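Long-range contact in chromosome partition protein Smc (Pyrococcus furiosus, PDB 3KTA), which is probably required for chromosome condensation and partitioning, its two terminal domains joining into an ABC-type ATPase that binds and hydrolyses ATP: residues G67-F79 against Y90-N103. Sequence-based numbering, arbitrary orientation.
Sequences GGEKALTALAFVF and YLFDEIDAHLDDAN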
loop_
_atom_site.group_PDB
_atom_site.type_symbol
_atom_site.label_atom_id
_atom_site.label_comp_id
_atom_site.label_asym_id
_atom_site.label_seq_id
_atom_site.Cartn_x
_atom_site.Cartn_y
_atom_site.Cartn_z
ATOM N N GLY B 67 -7.880 -11.190 14.863
ATOM C CA GLY B 67 -7.648 -10.466 13.629
ATOM C C GLY B 67 -6.949 -9.152 13.914
ATOM O O GLY B 67 -6.014 -8.766 13.207
ATOM N N GLY B 68 -7.408 -8.465 14.954
ATOM C CA GLY B 68 -6.825 -7.194 15.349
ATOM C C GLY B 68 -5.375 -7.334 15.781
ATOM O O GLY B 68 -4.522 -6.531 15.408
ATOM N N GLU B 69 -5.096 -8.354 16.581
ATOM C CA GLU B 69 -3.730 -8.610 17.025
ATOM C C GLU B 69 -2.801 -8.891 15.842
ATOM O O GLU B 69 -1.675 -8.376 15.788
ATOM C CB GLU B 69 -3.708 -9.762 18.037
ATOM C CG GLU B 69 -4.288 -9.350 19.382
ATOM C CD GLU B 69 -4.482 -10.506 20.338
ATOM O OE1 GLU B 69 -4.593 -11.661 19.877
ATOM O OE2 GLU B 69 -4.525 -10.245 21.559
ATOM N N LYS B 70 -3.267 -9.697 14.892
ATOM C CA LYS B 70 -2.479 -9.976 13.689
ATOM C C LYS B 70 -2.171 -8.707 12.894
ATOM O O LYS B 70 -1.023 -8.513 12.426
ATOM C CB LYS B 70 -3.197 -10.987 12.790
ATOM C CG LYS B 70 -3.254 -12.392 13.361
ATOM C CD LYS B 70 -4.175 -13.254 12.508
ATOM C CE LYS B 70 -4.401 -14.629 13.114
ATOM N NZ LYS B 70 -3.145 -15.402 13.034
ATOM N N ALA B 71 -3.179 -7.843 12.751
ATOM C CA ALA B 71 -3.036 -6.604 11.979
ATOM C C ALA B 71 -2.029 -5.694 12.643
ATOM O O ALA B 71 -1.158 -5.148 11.980
ATOM C CB ALA B 71 -4.374 -5.890 11.838
ATOM N N LEU B 72 -2.135 -5.548 13.956
ATOM C CA LEU B 72 -1.204 -4.680 14.676
ATOM C C LEU B 72 0.225 -5.184 14.604
ATOM O O LEU B 72 1.161 -4.406 14.476
ATOM C CB LEU B 72 -1.616 -4.511 16.129
ATOM C CG LEU B 72 -2.837 -3.623 16.322
ATOM C CD1 LEU B 72 -3.199 -3.521 17.800
ATOM C CD2 LEU B 72 -2.612 -2.236 15.715
ATOM N N THR B 73 0.388 -6.498 14.678
ATOM C CA THR B 73 1.708 -7.091 14.594
ATOM C C THR B 73 2.323 -6.839 13.210
ATOM O O THR B 73 3.490 -6.449 13.097
ATOM C CB THR B 73 1.635 -8.606 14.897
ATOM O OG1 THR B 73 1.105 -8.785 16.217
ATOM C CG2 THR B 73 3.011 -9.227 14.839
ATOM N N ALA B 74 1.522 -7.064 12.167
ATOM C CA ALA B 74 1.924 -6.829 10.780
ATOM C C ALA B 74 2.247 -5.357 10.551
ATOM O O ALA B 74 3.226 -5.033 9.881
ATOM C CB ALA B 74 0.827 -7.272 9.828
ATOM N N LEU B 75 1.420 -4.476 11.103
ATOM C CA LEU B 75 1.652 -3.041 10.933
ATOM C C LEU B 75 2.946 -2.591 11.607
ATOM O O LEU B 75 3.707 -1.783 11.059
ATOM C CB LEU B 75 0.455 -2.233 11.427
ATOM C CG LEU B 75 -0.727 -2.275 10.463
ATOM C CD1 LEU B 75 -2.000 -1.790 11.127
ATOM C CD2 LEU B 75 -0.420 -1.452 9.208
ATOM N N ALA B 76 3.211 -3.123 12.789
ATOM C CA ALA B 76 4.448 -2.782 13.484
ATOM C C ALA B 76 5.648 -3.194 12.647
ATOM O O ALA B 76 6.651 -2.503 12.608
ATOM C CB ALA B 76 4.494 -3.448 14.858
ATOM N N PHE B 77 5.533 -4.321 11.948
ATOM C CA PHE B 77 6.613 -4.778 11.093
ATOM C C PHE B 77 6.824 -3.867 9.877
ATOM O O PHE B 77 7.953 -3.479 9.561
ATOM C CB PHE B 77 6.329 -6.226 10.658
ATOM C CG PHE B 77 7.430 -6.850 9.868
ATOM C CD1 PHE B 77 8.669 -7.090 10.436
ATOM C CD2 PHE B 77 7.215 -7.221 8.549
ATOM C CE1 PHE B 77 9.684 -7.666 9.706
ATOM C CE2 PHE B 77 8.234 -7.808 7.811
ATOM C CZ PHE B 77 9.466 -8.037 8.396
ATOM N N VAL B 78 5.740 -3.517 9.203
ATOM C CA VAL B 78 5.815 -2.646 8.030
ATOM C C VAL B 78 6.451 -1.312 8.416
ATOM O O VAL B 78 7.360 -0.802 7.738
ATOM C CB VAL B 78 4.418 -2.381 7.446
ATOM C CG1 VAL B 78 4.475 -1.249 6.380
ATOM C CG2 VAL B 78 3.842 -3.656 6.853
ATOM N N PHE B 79 5.965 -0.751 9.516
ATOM C CA PHE B 79 6.482 0.535 9.979
ATOM C C PHE B 79 7.909 0.490 10.526
ATOM O O PHE B 79 8.617 1.499 10.467
ATOM C CB PHE B 79 5.482 1.206 10.926
ATOM C CG PHE B 79 4.340 1.857 10.193
ATOM C CD1 PHE B 79 4.472 3.156 9.719
ATOM C CD2 PHE B 79 3.193 1.163 9.901
ATOM C CE1 PHE B 79 3.454 3.771 9.017
ATOM C CE2 PHE B 79 2.163 1.768 9.184
ATOM C CZ PHE B 79 2.302 3.082 8.745
ATOM N N TYR B 90 3.355 4.237 0.230
ATOM C CA TYR B 90 2.664 3.068 0.764
ATOM C C TYR B 90 1.225 3.180 0.322
ATOM O O TYR B 90 0.672 4.280 0.304
ATOM C CB TYR B 90 2.744 3.036 2.312
ATOM C CG TYR B 90 4.163 2.808 2.747
ATOM C CD1 TYR B 90 5.076 3.854 2.756
ATOM C CD2 TYR B 90 4.614 1.533 3.091
ATOM C CE1 TYR B 90 6.402 3.644 3.086
ATOM C CE2 TYR B 90 5.943 1.317 3.440
ATOM C CZ TYR B 90 6.823 2.371 3.437
ATOM O OH TYR B 90 8.140 2.175 3.757
ATOM N N LEU B 91 0.637 2.050 -0.053
ATOM C CA LEU B 91 -0.775 1.996 -0.411
ATOM C C LEU B 91 -1.423 1.004 0.522
ATOM O O LEU B 91 -1.029 -0.157 0.568
ATOM C CB LEU B 91 -0.942 1.554 -1.859
ATOM C CG LEU B 91 -2.374 1.270 -2.303
ATOM C CD1 LEU B 91 -3.224 2.528 -2.303
ATOM C CD2 LEU B 91 -2.306 0.693 -3.704
ATOM N N PHE B 92 -2.366 1.486 1.325
ATOM C CA PHE B 92 -3.013 0.656 2.331
ATOM C C PHE B 92 -4.509 0.654 2.038
ATOM O O PHE B 92 -5.147 1.700 2.077
ATOM C CB PHE B 92 -2.847 1.264 3.728
ATOM C CG PHE B 92 -1.447 1.233 4.290
ATOM C CD1 PHE B 92 -0.492 0.324 3.849
ATOM C CD2 PHE B 92 -1.117 2.102 5.324
ATOM C CE1 PHE B 92 0.788 0.304 4.419
ATOM C CE2 PHE B 92 0.149 2.101 5.900
ATOM C CZ PHE B 92 1.109 1.197 5.455
ATOM N N ASP B 93 -5.087 -0.519 1.795
ATOM C CA ASP B 93 -6.525 -0.626 1.506
ATOM C C ASP B 93 -7.308 -1.278 2.664
ATOM O O ASP B 93 -7.258 -2.491 2.848
ATOM C CB ASP B 93 -6.705 -1.453 0.236
ATOM C CG ASP B 93 -8.109 -1.361 -0.343
ATOM O OD1 ASP B 93 -9.038 -0.894 0.361
ATOM O OD2 ASP B 93 -8.265 -1.742 -1.521
ATOM N N GLU B 94 -8.011 -0.453 3.441
ATOM C CA GLU B 94 -8.810 -0.910 4.578
ATOM C C GLU B 94 -8.023 -1.807 5.548
ATOM O O GLU B 94 -8.477 -2.874 5.961
ATOM C CB GLU B 94 -10.144 -1.514 4.115
ATOM C CG GLU B 94 -10.984 -0.516 3.356
ATOM C CD GLU B 94 -12.395 -0.986 3.096
ATOM O OE1 GLU B 94 -12.867 -0.817 1.954
ATOM O OE2 GLU B 94 -13.056 -1.506 4.041
ATOM N N ILE B 95 -6.851 -1.315 5.943
ATOM C CA ILE B 95 -5.952 -2.046 6.833
ATOM C C ILE B 95 -6.441 -1.963 8.266
ATOM O O ILE B 95 -5.910 -2.646 9.134
ATOM C CB ILE B 95 -4.494 -1.530 6.771
ATOM C CG1 ILE B 95 -4.440 -0.013 7.036
ATOM C CG2 ILE B 95 -3.849 -1.901 5.433
ATOM C CD1 ILE B 95 -3.203 0.447 7.771
ATOM N N ASP B 96 -7.444 -1.115 8.496
ATOM C CA ASP B 96 -7.974 -0.890 9.837
ATOM C C ASP B 96 -9.140 -1.799 10.176
ATOM O O ASP B 96 -9.726 -1.699 11.260
ATOM C CB ASP B 96 -8.337 0.594 10.057
ATOM C CG ASP B 96 -8.908 1.277 8.810
ATOM O OD1 ASP B 96 -9.297 0.601 7.849
ATOM O OD2 ASP B 96 -9.006 2.517 8.825
ATOM N N ALA B 97 -9.478 -2.708 9.268
ATOM C CA ALA B 97 -10.515 -3.693 9.574
ATOM C C ALA B 97 -10.167 -4.477 10.851
ATOM O O ALA B 97 -9.006 -4.812 11.101
ATOM C CB ALA B 97 -10.714 -4.649 8.402
ATOM N N HIS B 98 -11.176 -4.746 11.669
ATOM C CA HIS B 98 -10.993 -5.575 12.861
ATOM C C HIS B 98 -10.256 -4.872 14.003
ATOM O O HIS B 98 -9.940 -5.499 15.012
ATOM C CB HIS B 98 -10.292 -6.892 12.503
ATOM C CG HIS B 98 -10.811 -7.518 11.245
ATOM N ND1 HIS B 98 -9.982 -8.046 10.276
ATOM C CD2 HIS B 98 -12.076 -7.668 10.781
ATOM C CE1 HIS B 98 -10.717 -8.509 9.277
ATOM N NE2 HIS B 98 -11.989 -8.287 9.557
ATOM N N LEU B 99 -9.997 -3.576 13.854
ATOM C CA LEU B 99 -9.369 -2.816 14.931
ATOM C C LEU B 99 -10.354 -1.827 15.521
ATOM O O LEU B 99 -11.132 -1.208 14.792
ATOM C CB LEU B 99 -8.145 -2.045 14.427
ATOM C CG LEU B 99 -6.937 -2.854 13.959
ATOM C CD1 LEU B 99 -5.933 -1.935 13.273
ATOM C CD2 LEU B 99 -6.301 -3.563 15.126
ATOM N N ASP B 100 -10.327 -1.673 16.841
ATOM C CA ASP B 100 -11.222 -0.710 17.465
ATOM C C ASP B 100 -10.695 0.718 17.282
ATOM O O ASP B 100 -9.586 0.921 16.779
ATOM C CB ASP B 100 -11.510 -1.074 18.938
ATOM C CG ASP B 100 -10.307 -0.901 19.863
ATOM O OD1 ASP B 100 -9.239 -0.417 19.443
ATOM O OD2 ASP B 100 -10.448 -1.248 21.060
ATOM N N ASP B 101 -11.487 1.715 17.650
ATOM C CA ASP B 101 -11.061 3.098 17.436
ATOM C C ASP B 101 -9.738 3.449 18.118
ATOM O O ASP B 101 -8.935 4.198 17.566
ATOM C CB ASP B 101 -12.138 4.083 17.894
ATOM C CG ASP B 101 -13.269 4.243 16.887
ATOM O OD1 ASP B 101 -13.282 3.560 15.838
ATOM O OD2 ASP B 101 -14.159 5.080 17.157
ATOM N N ALA B 102 -9.510 2.927 19.322
ATOM C CA ALA B 102 -8.305 3.254 20.061
ATOM C C ALA B 102 -7.075 2.840 19.270
ATOM O O ALA B 102 -6.112 3.584 19.162
ATOM C CB ALA B 102 -8.299 2.564 21.417
ATOM N N ASN B 103 -7.127 1.635 18.724
ATOM C CA ASN B 103 -6.015 1.126 17.940
ATOM C C ASN B 103 -5.865 1.787 16.575
ATOM O O ASN B 103 -4.739 2.067 16.133
ATOM C CB ASN B 103 -6.138 -0.388 17.803
ATOM C CG ASN B 103 -5.712 -1.106 19.067
ATOM O OD1 ASN B 103 -4.576 -0.967 19.508
ATOM N ND2 ASN B 103 -6.629 -1.864 19.663
HETATM O O HOH W 1 -6.708 -8.087 10.464
HETATM O O HOH W 2 -9.910 -8.094 16.348
#
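L99 carries the tight part: its CD2 lies 3.5 Å from G68 O and 3.7 Å from L72 CG, wedged against the first turn of helix 67-79. With CG anti to its carbonyl carbon (chi1 -73°), L72 crosses it obliquely and brings CD1 to N103 OD1 at 3.4 Å. That amide oxygen takes its hydrogen bond from R106, and D100 OD1 caps N103 N. Trimming L72 to an alanine is likely to open a gap beside L99 CD2 and take an apolar neighbour from N103. Further along, L75 CD2 sits 3.7 Å from I95 CD1, and F79 CZ comes up to the edge of the F92 ring, 3.7 Å from CE2, the two planes 61° apart. This is the C-terminal half of the ABC-type ATPase head: GGE, the end of the signature motif, starts the helix, and strand 90-93, ending in D93, is the Walker B segment, with E94 directly after it; E94 touches the bound bis(adenosine)-5'-pentaphosphate. Helix and strand run nearly antiparallel, their axes 12.5 Å apart. At the exposed end, by contrast, H98 meets the glycines loosely, with water filling in: one water links G67 O to H98 ND1, and another accepts from G68 N and donates to H98 O.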